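PDB 1V4V: UDP-N-Acetylglucosamine 2-Epimerase from Thermus thermophilus, which probably interconverts UDP-N-acetylglucosamine and UDP-N-acetylmannosamine as a UDP-N-acetylglucosamine 2-epimerase of the GT-B clan. Local coordinates for residues Val95-Asp100 against Val118-Ala123. Sequence-based numbering, arbitrary orientation.
Sequences VLVHGD and VGHVEA
Val118 CG1 lies 4.1 Å from Val97 CG2, on the sheet face covered by helix 102-113. The two strands and that helix form a beta-alpha-beta unit in one of the two parallel sheets of this GT-B fold. Gly119 bonds through its backbone N and O: N to Val95 O (2.6 Å), O to Val97 N. Leu96 CD2 packs 3.8 Å over Gly119 CA, where a beta carbon would clash. His120 has CG anti to its backbone N (chi1 -165°), and its ring crosses the Val97 side chain at a slant, with the CD2 edge toward Val97 O and CG2, and reaches the loop at Gly99. There NE2 donates to Gly99 O (3.0 Å), close to the ring plane, while ND1 bonds Asp144 of helix 136-146. A phenylalanine here would probably leave Gly99 O and Asp144 without these bonds and the loop less firmly tied. Val121 N closes the backbone pairing on Val97 O (2.9 Å), and its CG1 packs against His98 ND1. Glu122 sets OE1 at the edge of the His98 ring, 3.1 Å from CE1, with the carboxylate turned 75° from the ring plane. One water links the two segments: it accepts from Gly99 N and donates to Val121 O and Glu122 O.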
# COMPACT_ATOMS: atom_id res chain seq x y z
N VAL A 95 14.29 -7.26 -0.48
CA VAL A 95 13.95 -6.91 0.89
C VAL A 95 12.75 -7.71 1.36
O VAL A 95 11.77 -7.86 0.64
CB VAL A 95 13.61 -5.41 1.02
CG1 VAL A 95 13.29 -5.08 2.48
CG2 VAL A 95 14.79 -4.56 0.54
N LEU A 96 12.84 -8.24 2.57
CA LEU A 96 11.75 -9.00 3.14
C LEU A 96 11.24 -8.28 4.38
O LEU A 96 12.03 -7.86 5.22
CB LEU A 96 12.20 -10.42 3.53
CG LEU A 96 12.58 -11.38 2.40
CD1 LEU A 96 13.02 -12.72 3.00
CD2 LEU A 96 11.40 -11.59 1.47
N VAL A 97 9.93 -8.09 4.47
CA VAL A 97 9.35 -7.46 5.64
C VAL A 97 8.27 -8.39 6.15
O VAL A 97 7.84 -9.31 5.45
CB VAL A 97 8.75 -6.05 5.33
CG1 VAL A 97 9.87 -5.07 4.96
CG2 VAL A 97 7.73 -6.13 4.20
N HIS A 98 7.84 -8.14 7.38
CA HIS A 98 6.83 -8.97 8.02
C HIS A 98 5.95 -8.10 8.89
O HIS A 98 6.41 -7.14 9.50
CB HIS A 98 7.52 -10.02 8.91
CG HIS A 98 6.56 -10.88 9.68
ND1 HIS A 98 6.16 -12.12 9.24
CD2 HIS A 98 5.88 -10.65 10.83
CE1 HIS A 98 5.29 -12.62 10.09
NE2 HIS A 98 5.10 -11.75 11.06
N GLY A 99 4.67 -8.43 8.96
CA GLY A 99 3.81 -7.66 9.82
C GLY A 99 3.06 -6.51 9.19
O GLY A 99 3.16 -6.24 7.99
N ASP A 100 2.32 -5.81 10.05
CA ASP A 100 1.47 -4.71 9.63
C ASP A 100 1.76 -3.37 10.31
O ASP A 100 0.89 -2.51 10.34
CB ASP A 100 0.02 -5.11 9.90
CG ASP A 100 -0.28 -6.54 9.48
OD1 ASP A 100 -1.15 -7.18 10.11
OD2 ASP A 100 0.33 -7.03 8.51
N VAL A 118 10.47 -6.10 -3.08
CA VAL A 118 10.07 -6.38 -1.71
C VAL A 118 9.20 -7.62 -1.59
O VAL A 118 8.32 -7.85 -2.41
CB VAL A 118 9.27 -5.18 -1.12
CG1 VAL A 118 8.73 -5.54 0.26
CG2 VAL A 118 10.16 -3.96 -1.04
N GLY A 119 9.46 -8.40 -0.54
CA GLY A 119 8.67 -9.60 -0.30
C GLY A 119 8.00 -9.41 1.05
O GLY A 119 8.62 -8.89 1.98
N HIS A 120 6.74 -9.82 1.17
CA HIS A 120 6.00 -9.67 2.42
C HIS A 120 5.66 -11.03 3.02
O HIS A 120 4.86 -11.78 2.46
CB HIS A 120 4.72 -8.87 2.16
CG HIS A 120 4.07 -8.35 3.40
ND1 HIS A 120 2.84 -7.71 3.38
CD2 HIS A 120 4.48 -8.32 4.68
CE1 HIS A 120 2.54 -7.32 4.60
NE2 HIS A 120 3.52 -7.68 5.41
N VAL A 121 6.28 -11.34 4.16
CA VAL A 121 6.06 -12.62 4.84
C VAL A 121 4.78 -12.59 5.68
O VAL A 121 4.47 -11.59 6.34
CB VAL A 121 7.28 -12.96 5.74
CG1 VAL A 121 7.09 -14.31 6.42
CG2 VAL A 121 8.56 -12.98 4.88
N GLU A 122 4.05 -13.70 5.65
CA GLU A 122 2.78 -13.86 6.37
C GLU A 122 1.77 -12.81 5.93
O GLU A 122 1.08 -12.22 6.76
CB GLU A 122 2.98 -13.78 7.88
CG GLU A 122 1.85 -14.50 8.65
CD GLU A 122 1.87 -14.25 10.15
OE1 GLU A 122 2.92 -14.48 10.80
OE2 GLU A 122 0.83 -13.84 10.70
N ALA A 123 1.68 -12.60 4.62
CA ALA A 123 0.79 -11.60 4.03
C ALA A 123 -0.60 -12.12 3.65
O ALA A 123 -0.79 -13.31 3.39
CB ALA A 123 1.45 -11.00 2.80
O HOH W 1 2.70 -10.04 7.70